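Local coordinates for Tb427.07.360- putative uncharacterized metacyclic invariant surface protein from Trypanosoma brucei (Trypanosoma brucei, PDB 5VTL) that is of unknown function but, as a metacyclic invariant surface protein, probably sits on the trypanosome surface as an elongated, almost wholly helical molecule, at residues Q1-V7 with Y111-V115; A16-F22 with P135-V139. All coordinates share one frame; numbering follows the deposited sequence.

Contact 1 (Q1-V7 with Y111-V115)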
ATOM      1  N   GLN A   1      34.588  -2.842 -10.571  1.00 12.87           N
ATOM      2  CA  GLN A   1      33.230  -3.414 -10.476  1.00  8.63           C
ATOM      3  C   GLN A   1      32.280  -2.593 -11.328  1.00  7.68           C
ATOM      4  O   GLN A   1      31.346  -1.976 -10.829  1.00  8.67           O
ATOM      5  CB  GLN A   1      32.745  -3.499  -9.021  1.00 11.99           C
ATOM      6  CG  GLN A   1      33.629  -4.439  -8.183  1.00 16.87           C
ATOM      7  CD  GLN A   1      33.112  -4.728  -6.776  1.00 17.05           C
ATOM      8  OE1 GLN A   1      32.093  -5.403  -6.597  1.00 15.57           O
ATOM      9  NE2 GLN A   1      33.848  -4.263  -5.771  1.00 19.67           N
ATOM     10  N   ASN A   2      32.545  -2.592 -12.628  1.00  5.32           N
ATOM     11  CA  ASN A   2      31.758  -1.789 -13.565  1.00  6.82           C
ATOM     12  C   ASN A   2      31.365  -2.550 -14.842  1.00  7.33           C
ATOM     13  O   ASN A   2      31.254  -1.980 -15.926  1.00  5.33           O
ATOM     14  CB  ASN A   2      32.504  -0.506 -13.909  1.00 10.45           C
ATOM     15  CG  ASN A   2      33.874  -0.753 -14.471  1.00 11.01           C
ATOM     16  OD1 ASN A   2      34.273  -1.901 -14.731  1.00  9.75           O
ATOM     17  ND2 ASN A   2      34.632   0.326 -14.636  1.00 13.45           N
ATOM     18  N   THR A   3      31.131  -3.840 -14.687  1.00  4.98           N
ATOM     19  CA  THR A   3      30.594  -4.633 -15.772  1.00  5.81           C
ATOM     20  C   THR A   3      29.133  -4.255 -16.014  1.00  3.00           C
ATOM     21  O   THR A   3      28.483  -3.652 -15.158  1.00  4.17           O
ATOM     22  CB  THR A   3      30.650  -6.125 -15.445  1.00  8.11           C
ATOM     23  OG1 THR A   3      29.694  -6.425 -14.431  1.00  5.41           O
ATOM     24  CG2 THR A   3      32.045  -6.539 -14.982  1.00 11.62           C
ATOM     25  N   VAL A   4      28.617  -4.640 -17.175  1.00  3.59           N
ATOM     26  CA  VAL A   4      27.202  -4.475 -17.486  1.00  3.70           C
ATOM     27  C   VAL A   4      26.296  -4.929 -16.336  1.00  4.11           C
ATOM     28  O   VAL A   4      25.392  -4.205 -15.948  1.00  4.92           O
ATOM     29  CB  VAL A   4      26.877  -5.234 -18.793  1.00  6.90           C
ATOM     30  CG1 VAL A   4      25.394  -5.351 -19.010  1.00  6.12           C
ATOM     31  CG2 VAL A   4      27.554  -4.505 -19.956  1.00  5.09           C
ATOM     32  N   SER A   5      26.576  -6.098 -15.752  1.00  4.73           N
ATOM     33  CA  SER A   5      25.745  -6.599 -14.660  1.00  6.07           C
ATOM     34  C   SER A   5      25.820  -5.706 -13.411  1.00  4.38           C
ATOM     35  O   SER A   5      24.791  -5.500 -12.751  1.00  5.59           O
ATOM     36  CB  SER A   5      26.113  -8.034 -14.311  1.00  9.92           C
ATOM     37  OG  SER A   5      25.756  -8.896 -15.376  1.00  8.75           O
ATOM     38  N   HIS A   6      27.006  -5.188 -13.083  1.00  3.17           N
ATOM     39  CA  HIS A   6      27.145  -4.307 -11.915  1.00  4.75           C
ATOM     40  C   HIS A   6      26.300  -3.064 -12.158  1.00  5.07           C
ATOM     41  O   HIS A   6      25.542  -2.623 -11.303  1.00  3.37           O
ATOM     42  CB  HIS A   6      28.579  -3.846 -11.680  1.00  4.19           C
ATOM     43  CG  HIS A   6      29.549  -4.927 -11.303  1.00  5.33           C
ATOM     44  ND1 HIS A   6      29.602  -5.487 -10.046  1.00 12.49           N
ATOM     45  CD2 HIS A   6      30.565  -5.483 -12.001  1.00  4.52           C
ATOM     46  CE1 HIS A   6      30.590  -6.362 -10.000  1.00  5.53           C
ATOM     47  NE2 HIS A   6      31.185  -6.384 -11.177  1.00 11.69           N
ATOM     48  N   VAL A   7      26.432  -2.492 -13.342  1.00  4.13           N
ATOM     49  CA  VAL A   7      25.717  -1.243 -13.631  1.00  3.88           C
ATOM     50  C   VAL A   7      24.212  -1.486 -13.707  1.00  2.38           C
ATOM     51  O   VAL A   7      23.412  -0.669 -13.239  1.00  3.66           O
ATOM     52  CB  VAL A   7      26.258  -0.603 -14.927  1.00  4.33           C
ATOM     53  CG1 VAL A   7      25.439   0.619 -15.319  1.00  9.65           C
ATOM     54  CG2 VAL A   7      27.691  -0.217 -14.726  1.00  7.06           C
ATOM     55  N   TYR A 111      28.128   6.386  -8.064  1.00  3.94           N
ATOM     56  CA  TYR A 111      28.674   5.197  -8.724  1.00  2.70           C
ATOM     57  C   TYR A 111      28.282   5.205 -10.190  1.00  3.09           C
ATOM     58  O   TYR A 111      29.122   4.973 -11.067  1.00  3.53           O
ATOM     59  CB  TYR A 111      28.202   3.904  -8.043  1.00  4.04           C
ATOM     60  CG  TYR A 111      28.455   2.684  -8.910  1.00  3.06           C
ATOM     61  CD1 TYR A 111      29.703   2.124  -8.982  1.00  6.19           C
ATOM     62  CD2 TYR A 111      27.448   2.138  -9.699  1.00  3.80           C
ATOM     63  CE1 TYR A 111      29.956   1.029  -9.777  1.00  3.91           C
ATOM     64  CE2 TYR A 111      27.693   1.026 -10.511  1.00  4.58           C
ATOM     65  CZ  TYR A 111      28.947   0.487 -10.549  1.00  3.79           C
ATOM     66  OH  TYR A 111      29.196  -0.608 -11.354  1.00  5.65           O
ATOM     67  N   LEU A 112      27.015   5.472 -10.478  1.00  4.24           N
ATOM     68  CA  LEU A 112      26.564   5.459 -11.868  1.00  2.71           C
ATOM     69  C   LEU A 112      27.281   6.527 -12.703  1.00  5.32           C
ATOM     70  O   LEU A 112      27.730   6.244 -13.821  1.00  5.15           O
ATOM     71  CB  LEU A 112      25.047   5.622 -11.954  1.00  5.97           C
ATOM     72  CG  LEU A 112      24.232   4.408 -11.498  1.00  5.29           C
ATOM     73  CD1 LEU A 112      22.756   4.790 -11.333  1.00  4.93           C
ATOM     74  CD2 LEU A 112      24.391   3.214 -12.433  1.00  5.76           C
ATOM     75  N   LYS A 113      27.442   7.729 -12.154  1.00  4.82           N
ATOM     76  CA  LYS A 113      28.158   8.775 -12.870  1.00  4.63           C
ATOM     77  C   LYS A 113      29.603   8.359 -13.111  1.00  4.73           C
ATOM     78  O   LYS A 113      30.169   8.616 -14.180  1.00  5.87           O
ATOM     79  CB  LYS A 113      28.105  10.095 -12.096  1.00  6.45           C
ATOM     80  CG  LYS A 113      28.944  11.215 -12.700  1.00 10.70           C
ATOM     81  CD  LYS A 113      28.644  12.554 -12.010  1.00 14.73           C
ATOM     82  CE  LYS A 113      29.154  13.757 -12.821  1.00 27.50           C
ATOM     83  NZ  LYS A 113      29.360  14.983 -11.943  1.00 33.28           N
ATOM     84  N   SER A 114      30.191   7.697 -12.118  1.00  4.31           N
ATOM     85  CA  SER A 114      31.574   7.214 -12.208  1.00  3.54           C
ATOM     86  C   SER A 114      31.787   6.244 -13.354  1.00  9.14           C
ATOM     87  O   SER A 114      32.885   6.162 -13.869  1.00 11.54           O
ATOM     88  CB  SER A 114      32.038   6.546 -10.892  1.00  7.56           C
ATOM     89  OG  SER A 114      31.682   5.151 -10.843  1.00  5.88           O
ATOM     90  N   VAL A 115      30.759   5.489 -13.739  1.00  4.21           N
ATOM     91  CA  VAL A 115      30.889   4.581 -14.882  1.00  4.83           C
ATOM     92  C   VAL A 115      30.592   5.318 -16.177  1.00  3.31           C
ATOM     93  O   VAL A 115      31.287   5.128 -17.195  1.00  3.68           O
ATOM     94  CB  VAL A 115      29.962   3.348 -14.743  1.00  5.14           C
ATOM     95  CG1 VAL A 115      30.128   2.421 -15.950  1.00  7.35           C
ATOM     96  CG2 VAL A 115      30.248   2.625 -13.426  1.00  6.62           C
TER
HETATM   97  O   HOH W   1      34.036   3.102 -13.647  1.00 14.84           O
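At the N-terminal start of helix 4-58, the leading residues of the chain close against helix 105-116, with Tyr111 and Val7 carrying the contact. Tyr111 carries its ring anti to the backbone N (chi1 165°), which sends the hydroxyl across the gap to the residues ahead of the first turn. There Tyr111 OH donates to Gln1 O over 2.6 Å, a short bond that lies in the carbonyl plane on a lone pair, with a C=O...O angle of 144°. The same hydroxyl is packed by carbon: His6 CB comes to 3.3 Å from Tyr111 OH, and Val7 CG2 to 3.7 Å.

Beside this polar tip the contact is aliphatic. Val7 splits its branches, CG1 reaching Leu112 CD2 at 4.0 Å and CG2 meeting Val115 CG1 at 3.8 Å. The other branch of Val115, CG2, lies over one face of the Tyr111 ring, toward its rim, and also touches Asn2 CB at 3.9 Å. One water joins the segments, accepting from Asn2 ND2 and donating to Ser114 O.

Gln1 is tied further by its OE1, which accepts from the backbone N of Thr156, while Phe155 meets the His6 ring edge-to-face. Helix 123-130 packs Ile128 and Ala129 against Val7, and helix 141-154 brings Phe154 to His6.

Contact 2 (A16-F22 with P135-V139)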
ATOM      1  N   ALA A  16      14.619   2.508  -8.408  1.00  3.78           N
ATOM      2  CA  ALA A  16      13.730   2.096  -7.327  1.00  3.31           C
ATOM      3  C   ALA A  16      13.639   3.171  -6.238  1.00  5.03           C
ATOM      4  O   ALA A  16      12.549   3.556  -5.829  1.00  3.61           O
ATOM      5  CB  ALA A  16      14.216   0.759  -6.735  1.00  2.46           C
ATOM      6  N   LEU A  17      14.787   3.660  -5.769  1.00  5.43           N
ATOM      7  CA  LEU A  17      14.813   4.632  -4.689  1.00  3.63           C
ATOM      8  C   LEU A  17      14.181   5.937  -5.147  1.00  3.83           C
ATOM      9  O   LEU A  17      13.448   6.555  -4.391  1.00  3.45           O
ATOM     10  CB  LEU A  17      16.244   4.898  -4.238  1.00  4.61           C
ATOM     11  CG  LEU A  17      16.955   3.724  -3.566  1.00  7.39           C
ATOM     12  CD1 LEU A  17      18.457   4.014  -3.470  1.00  6.87           C
ATOM     13  CD2 LEU A  17      16.339   3.459  -2.209  1.00  8.55           C
ATOM     14  N   HIS A  18      14.456   6.361  -6.380  1.00  4.81           N
ATOM     15  CA  HIS A  18      13.839   7.591  -6.870  1.00  4.07           C
ATOM     16  C   HIS A  18      12.355   7.447  -7.129  1.00  6.11           C
ATOM     17  O   HIS A  18      11.631   8.444  -7.238  1.00  6.33           O
ATOM     18  CB  HIS A  18      14.521   8.065  -8.138  1.00  8.98           C
ATOM     19  CG  HIS A  18      15.827   8.730  -7.879  1.00  9.58           C
ATOM     20  ND1 HIS A  18      17.035   8.113  -8.119  1.00  8.35           N
ATOM     21  CD2 HIS A  18      16.113   9.945  -7.358  1.00  2.65           C
ATOM     22  CE1 HIS A  18      18.014   8.935  -7.775  1.00  3.41           C
ATOM     23  NE2 HIS A  18      17.481  10.053  -7.313  1.00 11.03           N
ATOM     24  N   GLY A  19      11.911   6.210  -7.294  1.00  4.62           N
ATOM     25  CA  GLY A  19      10.502   5.950  -7.488  1.00  5.52           C
ATOM     26  C   GLY A  19       9.669   5.983  -6.223  1.00  6.20           C
ATOM     27  O   GLY A  19       8.458   6.138  -6.297  1.00  6.20           O
ATOM     28  N   ILE A  20      10.318   5.855  -5.073  1.00  3.84           N
ATOM     29  CA  ILE A  20       9.627   5.734  -3.780  1.00  7.95           C
ATOM     30  C   ILE A  20       8.628   6.871  -3.508  1.00  7.81           C
ATOM     31  O   ILE A  20       7.504   6.612  -3.099  1.00  5.59           O
ATOM     32  CB  ILE A  20      10.638   5.630  -2.595  1.00  9.34           C
ATOM     33  CG1 ILE A  20      11.414   4.294  -2.632  1.00 13.76           C
ATOM     34  CG2 ILE A  20       9.953   5.815  -1.231  1.00 10.21           C
ATOM     35  CD1 ILE A  20      10.678   3.098  -2.186  1.00 15.73           C
ATOM     36  N   PRO A  21       9.031   8.134  -3.740  1.00 10.04           N
ATOM     37  CA  PRO A  21       8.068   9.225  -3.507  1.00  7.47           C
ATOM     38  C   PRO A  21       6.811   9.056  -4.325  1.00  9.73           C
ATOM     39  O   PRO A  21       5.722   9.346  -3.832  1.00 13.98           O
ATOM     40  CB  PRO A  21       8.822  10.492  -3.942  1.00 11.18           C
ATOM     41  CG  PRO A  21      10.248  10.134  -3.971  1.00 13.49           C
ATOM     42  CD  PRO A  21      10.371   8.630  -4.093  1.00  7.99           C
ATOM     43  N   PHE A  22       6.940   8.574  -5.555  1.00  7.65           N
ATOM     44  CA  PHE A  22       5.773   8.388  -6.404  1.00 10.24           C
ATOM     45  C   PHE A  22       4.915   7.225  -5.895  1.00 10.70           C
ATOM     46  O   PHE A  22       3.690   7.325  -5.829  1.00 11.96           O
ATOM     47  CB  PHE A  22       6.183   8.156  -7.854  1.00 10.93           C
ATOM     48  CG  PHE A  22       6.939   9.302  -8.453  1.00 11.05           C
ATOM     49  CD1 PHE A  22       6.268  10.377  -9.018  1.00 15.32           C
ATOM     50  CD2 PHE A  22       8.318   9.305  -8.460  1.00 11.72           C
ATOM     51  CE1 PHE A  22       6.947  11.424  -9.569  1.00 18.21           C
ATOM     52  CE2 PHE A  22       9.008  10.360  -9.015  1.00 12.59           C
ATOM     53  CZ  PHE A  22       8.314  11.422  -9.572  1.00 12.97           C
ATOM     54  N   PRO A 135      12.743   7.222 -12.822  1.00  7.54           N
ATOM     55  CA  PRO A 135      12.251   6.645 -11.569  1.00  6.56           C
ATOM     56  C   PRO A 135      11.260   5.535 -11.827  1.00  9.40           C
ATOM     57  O   PRO A 135      10.446   5.632 -12.740  1.00  8.35           O
ATOM     58  CB  PRO A 135      11.568   7.836 -10.859  1.00 10.63           C
ATOM     59  CG  PRO A 135      12.251   9.032 -11.405  1.00 14.48           C
ATOM     60  CD  PRO A 135      12.516   8.681 -12.857  1.00 10.03           C
ATOM     61  N   ASN A 136      11.354   4.475 -11.033  1.00  4.56           N
ATOM     62  CA  ASN A 136      10.464   3.360 -11.157  1.00  3.89           C
ATOM     63  C   ASN A 136       9.250   3.613 -10.295  1.00  4.37           C
ATOM     64  O   ASN A 136       9.247   3.318  -9.111  1.00  6.38           O
ATOM     65  CB  ASN A 136      11.185   2.082 -10.739  1.00  6.59           C
ATOM     66  CG  ASN A 136      10.320   0.873 -10.859  1.00  9.72           C
ATOM     67  OD1 ASN A 136       9.167   0.969 -11.255  1.00  8.11           O
ATOM     68  ND2 ASN A 136      10.858  -0.280 -10.496  1.00  8.85           N
ATOM     69  N   ARG A 137       8.213   4.161 -10.907  1.00  4.10           N
ATOM     70  CA  ARG A 137       7.006   4.482 -10.194  1.00  5.35           C
ATOM     71  C   ARG A 137       6.271   3.200  -9.747  1.00  8.36           C
ATOM     72  O   ARG A 137       5.347   3.254  -8.949  1.00  9.41           O
ATOM     73  CB  ARG A 137       6.098   5.320 -11.079  1.00  8.88           C
ATOM     74  CG  ARG A 137       6.740   6.580 -11.581  1.00 12.35           C
ATOM     75  CD  ARG A 137       5.700   7.529 -12.163  1.00 14.00           C
ATOM     76  NE  ARG A 137       6.301   8.845 -12.357  1.00 17.60           N
ATOM     77  CZ  ARG A 137       5.616   9.966 -12.533  1.00 21.06           C
ATOM     78  NH1 ARG A 137       4.289   9.952 -12.551  1.00 16.56           N
ATOM     79  NH2 ARG A 137       6.282  11.099 -12.701  1.00 31.76           N
ATOM     80  N   GLY A 138       6.695   2.053 -10.265  1.00  7.50           N
ATOM     81  CA  GLY A 138       6.121   0.777  -9.862  1.00  6.52           C
ATOM     82  C   GLY A 138       6.848   0.136  -8.687  1.00  4.57           C
ATOM     83  O   GLY A 138       6.606  -1.016  -8.351  1.00  8.78           O
ATOM     84  N   VAL A 139       7.736   0.879  -8.049  1.00  6.62           N
ATOM     85  CA  VAL A 139       8.500   0.347  -6.928  1.00  3.32           C
ATOM     86  C   VAL A 139       7.579  -0.171  -5.808  1.00  5.85           C
ATOM     87  O   VAL A 139       6.496   0.360  -5.578  1.00  6.19           O
ATOM     88  CB  VAL A 139       9.488   1.424  -6.387  1.00  5.00           C
ATOM     89  CG1 VAL A 139       8.746   2.599  -5.799  1.00  7.60           C
ATOM     90  CG2 VAL A 139      10.461   0.835  -5.371  1.00  3.77           C
TER
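Gly19 and Asn136 bring their backbones together so closely that their CA atoms are 4.5 Å apart, with a loop laid directly on a helix. Gly19 CA points its hydrogen at Asn136 O, a CA-H...O contact of 3.3 Å with 156° at the hydrogen. Gly19, with no side chain, lets the loop carbonyl lie directly on the helix backbone.

Val139 packs against the helix backbone beside Gly19. Its CG1 sits between the backbone N and the carbonyl carbon (chi1 65°) and presses on Gly19 C at 3.5 Å; CG2 lies by Ala16 O and touches Ile20 CD1 at 3.9 Å, the two side chains crossing at about a right angle. The loop that presents these groups is a type I beta turn from Asn136 to Val139, closed by Val139 N to Asn136 O. Within it Asn136 OD1 accepts from Gly138 N at 2.9 Å, an Asx turn, although the donor stands well above the carbonyl plane of the amide. The helix is kinked here: the N atoms of Pro21 and Phe22 make no bond to the turn before, Pro21 having no N-H and Phe22 N making a weak bond to Gly19 O.

At the kink, Phe22 receives Arg137, which runs extended from CG to NE and lays its guanidinium flat on one face of the ring, a cation-pi stack with planes 19° apart. NE stands over the rim of the ring, and Arg137 NH2 reaches past Phe22 CE1, 3.2 Å from it, while Pro135 CB approaches Phe22 CE2 at 4.0 Å and also rests against the backbone of His18. A backbone hydrogen bond ties Asn136 to Glu15. Val143 touches Asn136 and Ala16, Leu144 touches Val139, and Tyr174 of helix 157-209 meets Ile20.

Both contacts are made by helix 4-58, contact 1 at its very start and contact 2 a few turns on; their centres are 20 Å apart, and they do not touch. Each is partly buried, but the centre of contact 1 is about 32 Å from the centre of the chain, that of contact 2 about 13 Å. The partners differ: a helix at 111-115, a loop at 135-139. Contact 1 relies on a hydroxyl-to-carbonyl hydrogen bond, a bridging water and small aliphatic contacts, whereas contact 2 has no hydrogen bond between its segments and depends on the close backbone approach at Gly19 and a more exposed arginine-phenylalanine stack.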